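Local atomic coordinates of aquaporin aqpM (PDB entry 2F2B), a protein that forms a tetrameric membrane channel that lets water move in both directions along osmotic gradients and also transiently increases the initial flux of glycerol. Residues A111-G114 and S115-L119; G50-G53 and D54-A57; A236-T239 and Y240-L243. All coordinates share one frame; numbering follows the deposited sequence.

Contact 1: residues A111-G114 and S115-L119; sequences AAFG and SFIFL
Ile117 lays its CG1 methylene over one face of the Phe113 ring, one helical turn earlier. The carbon stands 3.8 Å from the ring centroid, 12° off the normal, a CH-pi contact centred on the ring. CD1 continues toward the far rim, where it lies 3.8 Å from both CE2 and CZ of Phe113. With CG1 of Ile117 beside its own backbone N and opposite the carbonyl carbon (chi1 -66°), this longer branch is directed back at the preceding turn, and it passes 3.3 Å from Phe113 O. Phe116 adds a lighter touch: its CD2 meets Phe113 CE2 at 4.1 Å, in an oblique approach.

The spacing comes from the regular alpha-helix 100-122, whose i to i+4 bonds hold the two turns together. Ile117 N donates to Phe113 O over 2.9 Å, nearly straight at 168°, tying the same two residues whose side chains cross. The neighbouring bonds run from Ser115, Phe116 and Phe118 to the carbonyls of Ala111, Ala112 and Gly114. In the aquaporin fold this membrane-spanning helix packs beside helix 200-214, the short helix that begins within the second NPA motif.

Farther out, helix 4-33 supplies two separate aromatic partners: Phe16, whose ring meets that of Phe113 and which also touches Ile117, and Phe20, which pairs edge-to-face with Phe118. Ser115 and Phe116 both rest on Asn209 of helix 200-214. Ile117 and Phe118 also pack on Leu148 and Thr189, respectively, of a neighbouring subunit.

Contact 2: residues G50-G53 and D54-A57; sequences GGLG and DWVA
Asp54 swings its carboxylate back toward Gly50, whereas Leu52 and Trp55 meet as a crossed apolar pair, their side chains at about a right angle. In the acidic half, CG of Asp54 stands beside its own backbone N (chi1 -81°), a setting that brings OD1 within 3.0 Å of Gly50 N. That N-H approaches from well above the carboxylate plane, and the bond is bent to 145°. The same OD1 also accepts Gly47 N, and two backbone amides from just before the helix thus converge on one oxygen. Asp54 returns a bond of its own: its N donates to Gly51 O at 3.0 Å, coming in above the carbonyl plane. Together these bonds close the turn that leads into helix 52-73; Gly51, in that turn, has a positive phi.

In the apolar half, Leu52 CD1 lies 4.1 Å from Trp55 CB and comes obliquely to the indole, whose NE1 is held by Asn192 OD1 of helix 175-194. Farther along, Val56 places CG1 between its backbone N and carbonyl carbon (chi1 74°), a crowded position that sets this methyl 3.3 Å from Gly53 O. Regular helical bonding takes over here: Val56 N donates to Leu52 O at 3.0 Å, and Ala57 N to Gly53 O.

OD2 of Asp54 reaches across the tetramer to Leu52 N of a neighbouring subunit, while Leu52 N here serves Asp54 OD2 of another. The carboxylate, buried but met by three backbone N-H groups near the start of a helix, is therefore probably stabilised as the anion, and it links the turn of one subunit to that of the next.

Contact 3: residues A236-T239 and Y240-L243; sequences AALT and YQYL
The Tyr242 ring presents an edge to Thr239 O, which lies near the ring plane, and Lys6 of a neighbouring subunit makes a cation-pi contact with the same ring. The second tyrosine, Tyr240, has its CB 3.5 Å from Ala236 O, while its ring leads away from the preceding turn; its hydroxyl is hydrogen-bonded to Asp167 OD1 and, weakly, to Arg169 NH2. The third flat group is the Gln241 amide. Its chain runs extended from a CG opposite the backbone N (chi1 -176°), side by side with Leu238, and the last torsion (chi3 63°) turns the amide, leaving OE1 4.0 Å from Leu238 CD2.

A water fastens this amide to the helix backbone, donating to Gln241 OE1 at 2.9 Å and to Leu238 O at 2.7 Å. Leu238 O also accepts Tyr242 N at 3.0 Å, so two donors grip one carbonyl. Thr239 and Leu243 likewise lie alongside each other, CG2 of the threonine 4.1 Å from CD1 of the leucine. The same two residues are joined by the backbone bond from Leu243 N to Thr239 O, which is nearly straight (170°). The threonine hydroxyl turns back along the helix to bond with Leu235 O.

This is the final alpha-helical part of helix 224-243, at the cytoplasmic end predicted for the last membrane span. Ala236, Thr239 and Tyr240 pack on helix 143-166 through Phe155, Met158 and Met162, and Gln241 touches Val92. Across the subunit boundary, Thr239 and Tyr242 lie against Ile13 and Ile9 of a neighbouring subunit, while Leu243 meets Ile76 of that same subunit.

In the fold
Along the chain the order is contact 2, at the start of helix 52-73 and including the turn before it, then contact 1, within helix 100-122, and contact 3, at the end of helix 224-243. Contact 2 sits at the predicted extracellular start of its span and contact 3 at the predicted cytoplasmic finish of the last one, their centres about 33 Å apart. Contacts 1 and 2 are closer, about 23 Å between centres, whereas contacts 1 and 3 stand about 34 Å apart on opposite sides of the chain's centre. None touches another. All three reach other copies of the protein: contacts 1 and 2 share one neighbouring subunit, contacts 2 and 3 another, so each also takes part in the homotetramer.

Contact 1: residues A111-G114 and S115-L119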
loop_
_atom_site.group_PDB
_atom_site.type_symbol
_atom_site.label_atom_id
_atom_site.label_comp_id
_atom_site.label_asym_id
_atom_site.label_seq_id
_atom_site.Cartn_x
_atom_site.Cartn_y
_atom_site.Cartn_z
ATOM N N ALA A 111 -9.996 -23.733 -4.325
ATOM C CA ALA A 111 -10.877 -22.569 -4.350
ATOM C C ALA A 111 -12.215 -22.894 -3.696
ATOM O O ALA A 111 -12.757 -22.092 -2.931
ATOM C CB ALA A 111 -11.097 -22.112 -5.784
ATOM N N ALA A 112 -12.754 -24.069 -4.002
ATOM C CA ALA A 112 -14.030 -24.483 -3.429
ATOM C C ALA A 112 -13.928 -24.622 -1.910
ATOM O O ALA A 112 -14.816 -24.182 -1.182
ATOM C CB ALA A 112 -14.482 -25.809 -4.051
ATOM N N PHE A 113 -12.846 -25.228 -1.431
ATOM C CA PHE A 113 -12.665 -25.415 0.006
ATOM C C PHE A 113 -12.388 -24.076 0.701
ATOM O O PHE A 113 -12.851 -23.840 1.816
ATOM C CB PHE A 113 -11.510 -26.386 0.273
ATOM C CG PHE A 113 -11.510 -26.965 1.661
ATOM C CD1 PHE A 113 -10.325 -27.062 2.386
ATOM C CD2 PHE A 113 -12.688 -27.438 2.237
ATOM C CE1 PHE A 113 -10.312 -27.617 3.668
ATOM C CE2 PHE A 113 -12.686 -27.997 3.518
ATOM C CZ PHE A 113 -11.493 -28.086 4.234
ATOM N N GLY A 114 -11.632 -23.203 0.041
ATOM C CA GLY A 114 -11.334 -21.908 0.631
ATOM C C GLY A 114 -12.602 -21.111 0.876
ATOM O O GLY A 114 -12.778 -20.499 1.935
ATOM N N SER A 115 -13.493 -21.122 -0.110
ATOM C CA SER A 115 -14.760 -20.404 -0.011
ATOM C C SER A 115 -15.629 -21.026 1.084
ATOM O O SER A 115 -16.254 -20.321 1.870
ATOM C CB SER A 115 -15.495 -20.460 -1.355
ATOM O OG SER A 115 -16.688 -19.699 -1.317
ATOM N N PHE A 116 -15.657 -22.354 1.131
ATOM C CA PHE A 116 -16.449 -23.067 2.129
ATOM C C PHE A 116 -15.993 -22.773 3.556
ATOM O O PHE A 116 -16.809 -22.496 4.437
ATOM C CB PHE A 116 -16.372 -24.574 1.885
ATOM C CG PHE A 116 -17.084 -25.387 2.925
ATOM C CD1 PHE A 116 -18.474 -25.366 3.014
ATOM C CD2 PHE A 116 -16.364 -26.154 3.834
ATOM C CE1 PHE A 116 -19.138 -26.100 3.997
ATOM C CE2 PHE A 116 -17.017 -26.892 4.822
ATOM C CZ PHE A 116 -18.405 -26.864 4.902
ATOM N N ILE A 117 -14.686 -22.841 3.784
ATOM C CA ILE A 117 -14.151 -22.588 5.114
ATOM C C ILE A 117 -14.352 -21.128 5.514
ATOM O O ILE A 117 -14.586 -20.834 6.683
ATOM C CB ILE A 117 -12.657 -22.984 5.197
ATOM C CG1 ILE A 117 -12.521 -24.504 5.024
ATOM C CG2 ILE A 117 -12.066 -22.562 6.543
ATOM C CD1 ILE A 117 -13.230 -25.326 6.110
ATOM N N PHE A 118 -14.276 -20.211 4.554
ATOM C CA PHE A 118 -14.500 -18.812 4.893
ATOM C C PHE A 118 -15.952 -18.647 5.343
ATOM O O PHE A 118 -16.247 -17.935 6.304
ATOM C CB PHE A 118 -14.248 -17.888 3.705
ATOM C CG PHE A 118 -14.446 -16.444 4.040
ATOM C CD1 PHE A 118 -13.476 -15.747 4.755
ATOM C CD2 PHE A 118 -15.643 -15.805 3.735
ATOM C CE1 PHE A 118 -13.699 -14.432 5.168
ATOM C CE2 PHE A 118 -15.874 -14.493 4.144
ATOM C CZ PHE A 118 -14.901 -13.809 4.864
ATOM N N LEU A 119 -16.859 -19.308 4.635
ATOM C CA LEU A 119 -18.276 -19.238 4.968
ATOM C C LEU A 119 -18.500 -19.705 6.408
ATOM O O LEU A 119 -19.323 -19.143 7.131
ATOM C CB LEU A 119 -19.077 -20.112 4.000
ATOM C CG LEU A 119 -20.581 -20.239 4.240
ATOM C CD1 LEU A 119 -21.263 -18.887 4.093
ATOM C CD2 LEU A 119 -21.144 -21.235 3.241
#

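Contact 2: residues G50-G53 and D54-A57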
loop_
_atom_site.group_PDB
_atom_site.type_symbol
_atom_site.label_atom_id
_atom_site.label_comp_id
_atom_site.label_asym_id
_atom_site.label_seq_id
_atom_site.Cartn_x
_atom_site.Cartn_y
_atom_site.Cartn_z
ATOM N N GLY A 50 -16.290 3.351 1.635
ATOM C CA GLY A 50 -14.915 3.761 1.412
ATOM C C GLY A 50 -14.542 4.174 0.002
ATOM O O GLY A 50 -13.359 4.374 -0.284
ATOM N N GLY A 51 -15.529 4.305 -0.878
ATOM C CA GLY A 51 -15.247 4.698 -2.251
ATOM C C GLY A 51 -14.284 3.737 -2.933
ATOM O O GLY A 51 -14.347 2.528 -2.705
ATOM N N LEU A 52 -13.391 4.260 -3.768
ATOM C CA LEU A 52 -12.439 3.386 -4.449
ATOM C C LEU A 52 -11.496 2.785 -3.408
ATOM O O LEU A 52 -10.788 1.817 -3.688
ATOM C CB LEU A 52 -11.640 4.149 -5.515
ATOM C CG LEU A 52 -10.954 3.231 -6.539
ATOM C CD1 LEU A 52 -12.015 2.608 -7.444
ATOM C CD2 LEU A 52 -9.942 4.019 -7.374
ATOM N N GLY A 53 -11.494 3.367 -2.208
ATOM C CA GLY A 53 -10.671 2.846 -1.128
ATOM C C GLY A 53 -11.081 1.416 -0.805
ATOM O O GLY A 53 -10.247 0.584 -0.427
ATOM N N ASP A 54 -12.376 1.128 -0.935
ATOM C CA ASP A 54 -12.889 -0.219 -0.683
ATOM C C ASP A 54 -12.318 -1.185 -1.712
ATOM O O ASP A 54 -11.980 -2.322 -1.393
ATOM C CB ASP A 54 -14.417 -0.252 -0.794
ATOM C CG ASP A 54 -15.110 0.237 0.461
ATOM O OD1 ASP A 54 -16.314 0.578 0.368
ATOM O OD2 ASP A 54 -14.470 0.270 1.534
ATOM N N TRP A 55 -12.231 -0.729 -2.957
ATOM C CA TRP A 55 -11.716 -1.567 -4.023
ATOM C C TRP A 55 -10.225 -1.844 -3.915
ATOM O O TRP A 55 -9.791 -2.962 -4.180
ATOM C CB TRP A 55 -12.054 -0.963 -5.389
ATOM C CG TRP A 55 -13.447 -1.327 -5.841
ATOM C CD1 TRP A 55 -14.491 -0.476 -6.074
ATOM C CD2 TRP A 55 -13.939 -2.647 -6.108
ATOM N NE1 TRP A 55 -15.602 -1.186 -6.471
ATOM C CE2 TRP A 55 -15.290 -2.519 -6.501
ATOM C CE3 TRP A 55 -13.368 -3.926 -6.053
ATOM C CZ2 TRP A 55 -16.081 -3.625 -6.838
ATOM C CZ3 TRP A 55 -14.155 -5.026 -6.385
ATOM C CH2 TRP A 55 -15.500 -4.864 -6.774
ATOM N N VAL A 56 -9.431 -0.851 -3.524
ATOM C CA VAL A 56 -7.998 -1.121 -3.393
ATOM C C VAL A 56 -7.764 -1.997 -2.158
ATOM O O VAL A 56 -6.810 -2.781 -2.113
ATOM C CB VAL A 56 -7.153 0.187 -3.319
ATOM C CG1 VAL A 56 -7.307 0.857 -1.968
ATOM C CG2 VAL A 56 -5.686 -0.128 -3.623
ATOM N N ALA A 57 -8.639 -1.882 -1.159
ATOM C CA ALA A 57 -8.514 -2.708 0.042
ATOM C C ALA A 57 -8.772 -4.168 -0.339
ATOM O O ALA A 57 -8.033 -5.066 0.074
ATOM C CB ALA A 57 -9.512 -2.251 1.114
#

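Contact 3: residues A236-T239 and Y240-L243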
loop_
_atom_site.group_PDB
_atom_site.type_symbol
_atom_site.label_atom_id
_atom_site.label_comp_id
_atom_site.label_asym_id
_atom_site.label_seq_id
_atom_site.Cartn_x
_atom_site.Cartn_y
_atom_site.Cartn_z
ATOM N N ALA A 236 -1.002 -12.831 -23.839
ATOM C CA ALA A 236 0.130 -12.181 -23.175
ATOM C C ALA A 236 1.398 -13.020 -23.287
ATOM O O ALA A 236 2.483 -12.495 -23.547
ATOM C CB ALA A 236 -0.200 -11.930 -21.695
ATOM N N ALA A 237 1.261 -14.325 -23.082
ATOM C CA ALA A 237 2.407 -15.225 -23.164
ATOM C C ALA A 237 3.002 -15.184 -24.570
ATOM O O ALA A 237 4.218 -15.085 -24.734
ATOM C CB ALA A 237 1.981 -16.648 -22.806
ATOM N N LEU A 238 2.138 -15.249 -25.582
ATOM C CA LEU A 238 2.586 -15.214 -26.973
ATOM C C LEU A 238 3.210 -13.868 -27.338
ATOM O O LEU A 238 4.180 -13.807 -28.094
ATOM C CB LEU A 238 1.411 -15.516 -27.908
ATOM C CG LEU A 238 0.868 -16.947 -27.821
ATOM C CD1 LEU A 238 -0.390 -17.075 -28.655
ATOM C CD2 LEU A 238 1.930 -17.925 -28.295
ATOM N N THR A 239 2.648 -12.793 -26.794
ATOM C CA THR A 239 3.154 -11.448 -27.045
ATOM C C THR A 239 4.546 -11.285 -26.438
ATOM O O THR A 239 5.450 -10.744 -27.073
ATOM C CB THR A 239 2.217 -10.377 -26.440
ATOM O OG1 THR A 239 0.941 -10.440 -27.087
ATOM C CG2 THR A 239 2.803 -8.984 -26.621
ATOM N N TYR A 240 4.720 -11.760 -25.209
ATOM C CA TYR A 240 6.013 -11.646 -24.551
ATOM C C TYR A 240 7.067 -12.424 -25.333
ATOM O O TYR A 240 8.179 -11.941 -25.545
ATOM C CB TYR A 240 5.934 -12.176 -23.118
ATOM C CG TYR A 240 7.178 -11.897 -22.312
ATOM C CD1 TYR A 240 8.233 -12.812 -22.276
ATOM C CD2 TYR A 240 7.319 -10.697 -21.616
ATOM C CE1 TYR A 240 9.399 -12.535 -21.564
ATOM C CE2 TYR A 240 8.480 -10.410 -20.904
ATOM C CZ TYR A 240 9.513 -11.330 -20.884
ATOM O OH TYR A 240 10.666 -11.042 -20.192
ATOM N N GLN A 241 6.703 -13.629 -25.756
ATOM C CA GLN A 241 7.596 -14.492 -26.524
ATOM C C GLN A 241 8.042 -13.785 -27.802
ATOM O O GLN A 241 9.208 -13.859 -28.192
ATOM C CB GLN A 241 6.869 -15.797 -26.866
ATOM C CG GLN A 241 7.711 -16.843 -27.578
ATOM C CD GLN A 241 6.919 -18.102 -27.888
ATOM O OE1 GLN A 241 5.951 -18.071 -28.649
ATOM N NE2 GLN A 241 7.325 -19.218 -27.293
ATOM N N TYR A 242 7.105 -13.097 -28.445
ATOM C CA TYR A 242 7.386 -12.370 -29.678
ATOM C C TYR A 242 8.342 -11.199 -29.450
ATOM O O TYR A 242 9.339 -11.053 -30.159
ATOM C CB TYR A 242 6.077 -11.856 -30.286
ATOM C CG TYR A 242 6.261 -10.797 -31.350
ATOM C CD1 TYR A 242 6.829 -11.106 -32.587
ATOM C CD2 TYR A 242 5.880 -9.478 -31.111
ATOM C CE1 TYR A 242 7.013 -10.123 -33.561
ATOM C CE2 TYR A 242 6.060 -8.490 -32.074
ATOM C CZ TYR A 242 6.624 -8.817 -33.294
ATOM O OH TYR A 242 6.798 -7.833 -34.245
ATOM N N LEU A 243 8.035 -10.368 -28.458
ATOM C CA LEU A 243 8.859 -9.202 -28.145
ATOM C C LEU A 243 10.290 -9.540 -27.739
ATOM O O LEU A 243 11.214 -8.769 -28.007
ATOM C CB LEU A 243 8.202 -8.375 -27.033
ATOM C CG LEU A 243 6.860 -7.717 -27.365
ATOM C CD1 LEU A 243 6.318 -7.006 -26.126
ATOM C CD2 LEU A 243 7.035 -6.730 -28.519
HETATM O O HOH W 1 4.860 -15.695 -29.849
#